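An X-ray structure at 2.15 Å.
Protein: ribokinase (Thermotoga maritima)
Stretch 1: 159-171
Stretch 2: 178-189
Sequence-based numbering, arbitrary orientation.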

# COMPACT_ATOMS: atom_id res chain seq x y z
N ALA A 159 0.88 -10.14 30.54
CA ALA A 159 0.13 -9.60 31.67
C ALA A 159 0.08 -10.60 32.83
O ALA A 159 0.18 -10.21 34.01
CB ALA A 159 -1.29 -9.21 31.23
N LYS A 160 -0.04 -11.88 32.49
CA LYS A 160 0.01 -12.95 33.49
C LYS A 160 1.36 -13.03 34.20
O LYS A 160 1.42 -13.12 35.43
CB LYS A 160 -0.26 -14.33 32.86
CG LYS A 160 -1.68 -14.56 32.41
CD LYS A 160 -1.90 -16.03 32.02
CE LYS A 160 -2.19 -16.87 33.22
NZ LYS A 160 -2.20 -18.32 32.88
N ARG A 161 2.44 -13.03 33.43
CA ARG A 161 3.74 -13.29 34.01
C ARG A 161 4.45 -12.06 34.59
O ARG A 161 5.35 -12.20 35.43
CB ARG A 161 4.67 -13.94 32.99
CG ARG A 161 4.21 -15.28 32.52
CD ARG A 161 5.43 -16.09 32.14
NE ARG A 161 5.13 -17.07 31.12
CZ ARG A 161 6.01 -17.94 30.65
NH1 ARG A 161 7.27 -17.94 31.11
NH2 ARG A 161 5.64 -18.80 29.70
N PHE A 162 4.07 -10.86 34.14
CA PHE A 162 4.78 -9.66 34.55
C PHE A 162 4.68 -9.41 36.04
O PHE A 162 3.61 -9.21 36.60
CB PHE A 162 4.31 -8.42 33.80
CG PHE A 162 5.32 -7.29 33.80
CD1 PHE A 162 6.59 -7.48 33.27
CD2 PHE A 162 5.00 -6.06 34.34
CE1 PHE A 162 7.51 -6.46 33.27
CE2 PHE A 162 5.91 -5.03 34.34
CZ PHE A 162 7.17 -5.23 33.80
N ASN A 163 5.84 -9.44 36.68
CA ASN A 163 5.97 -8.87 38.01
C ASN A 163 6.31 -7.39 37.82
O ASN A 163 7.46 -7.02 37.54
CB ASN A 163 7.01 -9.61 38.84
CG ASN A 163 6.88 -9.32 40.31
OD1 ASN A 163 5.85 -8.81 40.76
ND2 ASN A 163 7.92 -9.64 41.08
N GLY A 164 5.28 -6.57 37.92
CA GLY A 164 5.39 -5.14 37.76
C GLY A 164 4.02 -4.56 37.45
O GLY A 164 3.01 -5.26 37.54
N ILE A 165 4.00 -3.29 37.10
CA ILE A 165 2.76 -2.61 36.78
C ILE A 165 2.39 -2.94 35.34
O ILE A 165 3.18 -2.76 34.42
CB ILE A 165 2.87 -1.09 37.03
CG1 ILE A 165 3.08 -0.84 38.53
CG2 ILE A 165 1.65 -0.36 36.53
CD1 ILE A 165 3.73 0.47 38.84
N VAL A 166 1.19 -3.50 35.17
CA VAL A 166 0.67 -3.92 33.89
C VAL A 166 -0.44 -2.95 33.47
O VAL A 166 -1.46 -2.82 34.18
CB VAL A 166 0.13 -5.38 33.94
CG1 VAL A 166 -0.38 -5.83 32.55
CG2 VAL A 166 1.20 -6.33 34.44
N ILE A 167 -0.18 -2.28 32.34
CA ILE A 167 -1.08 -1.32 31.71
C ILE A 167 -1.53 -1.93 30.39
O ILE A 167 -0.70 -2.22 29.54
CB ILE A 167 -0.36 0.00 31.42
CG1 ILE A 167 0.15 0.63 32.72
CG2 ILE A 167 -1.30 0.94 30.67
CD1 ILE A 167 1.23 1.71 32.58
N PHE A 168 -2.85 -2.14 30.24
CA PHE A 168 -3.43 -2.75 29.03
C PHE A 168 -4.41 -1.77 28.35
O PHE A 168 -5.40 -1.36 28.93
CB PHE A 168 -4.11 -4.07 29.38
CG PHE A 168 -4.87 -4.68 28.24
CD1 PHE A 168 -4.25 -4.95 27.05
CD2 PHE A 168 -6.22 -5.00 28.39
CE1 PHE A 168 -4.96 -5.52 26.01
CE2 PHE A 168 -6.92 -5.57 27.36
CZ PHE A 168 -6.30 -5.83 26.17
N ASP A 169 -4.06 -1.39 27.13
CA ASP A 169 -4.88 -0.54 26.30
C ASP A 169 -5.71 -1.47 25.41
O ASP A 169 -5.18 -2.15 24.50
CB ASP A 169 -3.96 0.36 25.49
CG ASP A 169 -4.67 1.52 24.84
OD1 ASP A 169 -5.79 1.88 25.31
OD2 ASP A 169 -4.05 2.10 23.88
N PRO A 170 -7.01 -1.57 25.68
CA PRO A 170 -7.81 -2.58 25.00
C PRO A 170 -8.19 -2.11 23.58
O PRO A 170 -9.35 -1.95 23.26
CB PRO A 170 -9.02 -2.73 25.93
CG PRO A 170 -9.21 -1.31 26.48
CD PRO A 170 -7.82 -0.75 26.61
N ALA A 171 -7.18 -1.93 22.73
CA ALA A 171 -7.36 -1.29 21.44
C ALA A 171 -6.75 -2.16 20.32
O ALA A 171 -5.56 -2.45 20.34
CB ALA A 171 -6.71 0.07 21.48
N GLU A 178 -11.55 -12.62 28.82
CA GLU A 178 -11.79 -12.16 30.18
C GLU A 178 -10.63 -12.41 31.14
O GLU A 178 -10.48 -11.73 32.16
CB GLU A 178 -13.02 -12.90 30.74
CG GLU A 178 -13.53 -12.37 32.06
CD GLU A 178 -14.92 -12.87 32.36
OE1 GLU A 178 -15.12 -14.10 32.37
OE2 GLU A 178 -15.84 -12.04 32.55
N GLU A 179 -9.81 -13.40 30.82
CA GLU A 179 -8.78 -13.85 31.75
C GLU A 179 -7.77 -12.75 32.05
O GLU A 179 -7.18 -12.75 33.14
CB GLU A 179 -8.08 -15.10 31.21
CG GLU A 179 -7.14 -15.80 32.20
CD GLU A 179 -6.23 -16.85 31.55
OE1 GLU A 179 -6.51 -17.31 30.41
OE2 GLU A 179 -5.21 -17.21 32.18
N ILE A 180 -7.57 -11.83 31.11
CA ILE A 180 -6.51 -10.84 31.23
C ILE A 180 -6.75 -9.84 32.36
O ILE A 180 -5.80 -9.38 32.99
CB ILE A 180 -6.27 -10.07 29.87
CG1 ILE A 180 -4.93 -9.34 29.89
CG2 ILE A 180 -7.42 -9.10 29.55
CD1 ILE A 180 -4.41 -9.09 28.55
N PHE A 181 -8.01 -9.55 32.65
CA PHE A 181 -8.38 -8.40 33.47
C PHE A 181 -7.85 -8.46 34.90
O PHE A 181 -7.42 -7.46 35.44
CB PHE A 181 -9.91 -8.22 33.44
CG PHE A 181 -10.44 -7.92 32.07
CD1 PHE A 181 -10.09 -6.74 31.42
CD2 PHE A 181 -11.26 -8.81 31.40
CE1 PHE A 181 -10.57 -6.44 30.15
CE2 PHE A 181 -11.74 -8.52 30.14
CZ PHE A 181 -11.38 -7.32 29.51
N GLN A 182 -7.89 -9.65 35.49
CA GLN A 182 -7.44 -9.86 36.88
C GLN A 182 -5.94 -9.58 37.06
O GLN A 182 -5.49 -9.29 38.17
CB GLN A 182 -7.74 -11.31 37.33
CG GLN A 182 -6.85 -12.32 36.60
CD GLN A 182 -7.36 -13.72 36.64
OE1 GLN A 182 -7.43 -14.31 37.71
NE2 GLN A 182 -7.69 -14.28 35.48
N TYR A 183 -5.19 -9.65 35.96
CA TYR A 183 -3.75 -9.37 35.95
C TYR A 183 -3.39 -7.91 35.71
O TYR A 183 -2.22 -7.55 35.78
CB TYR A 183 -3.06 -10.25 34.91
CG TYR A 183 -3.27 -11.71 35.18
CD1 TYR A 183 -2.76 -12.30 36.34
CD2 TYR A 183 -3.98 -12.51 34.30
CE1 TYR A 183 -2.96 -13.66 36.62
CE2 TYR A 183 -4.18 -13.85 34.56
CZ TYR A 183 -3.66 -14.42 35.72
OH TYR A 183 -3.88 -15.76 35.98
N LEU A 184 -4.39 -7.05 35.49
CA LEU A 184 -4.15 -5.66 35.13
C LEU A 184 -4.05 -4.74 36.32
O LEU A 184 -4.86 -4.81 37.24
CB LEU A 184 -5.30 -5.14 34.28
CG LEU A 184 -5.59 -5.87 32.97
CD1 LEU A 184 -6.52 -5.00 32.18
CD2 LEU A 184 -4.30 -6.23 32.19
N ASP A 185 -3.09 -3.83 36.27
CA ASP A 185 -3.01 -2.71 37.20
C ASP A 185 -3.76 -1.50 36.63
O ASP A 185 -4.40 -0.76 37.35
CB ASP A 185 -1.53 -2.41 37.52
CG ASP A 185 -0.88 -3.54 38.31
OD1 ASP A 185 -1.17 -3.66 39.51
OD2 ASP A 185 -0.13 -4.35 37.73
N TYR A 186 -3.68 -1.33 35.32
CA TYR A 186 -4.41 -0.28 34.61
C TYR A 186 -5.07 -0.83 33.36
O TYR A 186 -4.42 -1.52 32.54
CB TYR A 186 -3.49 0.90 34.24
CG TYR A 186 -3.00 1.67 35.43
CD1 TYR A 186 -1.83 1.29 36.08
CD2 TYR A 186 -3.71 2.74 35.94
CE1 TYR A 186 -1.38 1.96 37.18
CE2 TYR A 186 -3.28 3.41 37.07
CZ TYR A 186 -2.10 3.02 37.68
OH TYR A 186 -1.64 3.68 38.81
N LEU A 187 -6.36 -0.54 33.21
CA LEU A 187 -7.08 -0.76 31.96
C LEU A 187 -7.45 0.62 31.43
O LEU A 187 -8.03 1.42 32.14
CB LEU A 187 -8.34 -1.59 32.21
CG LEU A 187 -9.16 -1.99 30.97
CD1 LEU A 187 -8.43 -3.06 30.22
CD2 LEU A 187 -10.55 -2.46 31.35
N THR A 188 -7.13 0.89 30.17
CA THR A 188 -7.22 2.27 29.65
C THR A 188 -8.09 2.34 28.39
O THR A 188 -7.60 2.67 27.33
CB THR A 188 -5.81 2.85 29.34
OG1 THR A 188 -5.22 2.14 28.24
CG2 THR A 188 -4.89 2.73 30.56
N PRO A 189 -9.37 2.01 28.50
CA PRO A 189 -10.20 2.06 27.30
C PRO A 189 -10.59 3.49 26.98
O PRO A 189 -10.69 4.30 27.87
CB PRO A 189 -11.46 1.27 27.73
CG PRO A 189 -11.56 1.60 29.18
CD PRO A 189 -10.16 1.63 29.69
O HOH W 1 -3.74 -18.44 30.56

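Stretch 1 runs from the end of a helix through a turn into a strand, and stretch 2 packs along it, burying 851 Å² between them. Ala159 points its CB toward stretch 2. Ala159 CB lies 3.9 Å from Ile180 CG1 and 4.2 Å from Tyr183 CB, a small methyl group buried among apolar side-chain atoms.

Lys160 works in two ways. Its CA sits over the face of the Tyr183 ring, 4.0 Å from the centroid. Its long side chain then reaches Glu179 in a salt bridge, with Lys160 NZ 3.3 Å from Glu179 OE2. Water 1 joins the same pair: it accepts from Lys160 NZ at 2.8 Å and donates to Glu179 OE2 at 2.5 Å.

Arg161, Phe162 and Asn163 make no contact with stretch 2. The strand begins at Ile165, whose CG2 meets the edge of the Tyr186 ring, 3.9 Å from CE1.

The Val166 backbone makes three hydrogen bonds, and Val166 CG1 packs 4.0 Å from Leu184 CD2. Val166 N donates to Asp185 OD2 at 3.0 Å. Val166 O accepts from both Asp185 N at 2.8 Å and Tyr186 N at 2.9 Å. The carboxylate thus serves a backbone amide at the start of the parallel pairing.

Ile167 pairs with Tyr186, and their side chains share one face of the sheet, with Ile167 CG1 4.0 Å from Tyr186 CB. Phe168 and Leu187 share the other. Phe168 N donates to Tyr186 O at 2.9 Å, and Phe168 O accepts from Thr188 N at 3.1 Å. The buried Phe168 ring carries Ile180 CD1 over one face, 4.2 Å from its centroid. Leu184 CD1 lies at its edge.

Asp169 OD1 accepts from Thr188 OG1 at 3.0 Å, which gives two buried polar side chains a partner. Pro170 closes the contact, its CG 3.6 Å from Pro189 CB.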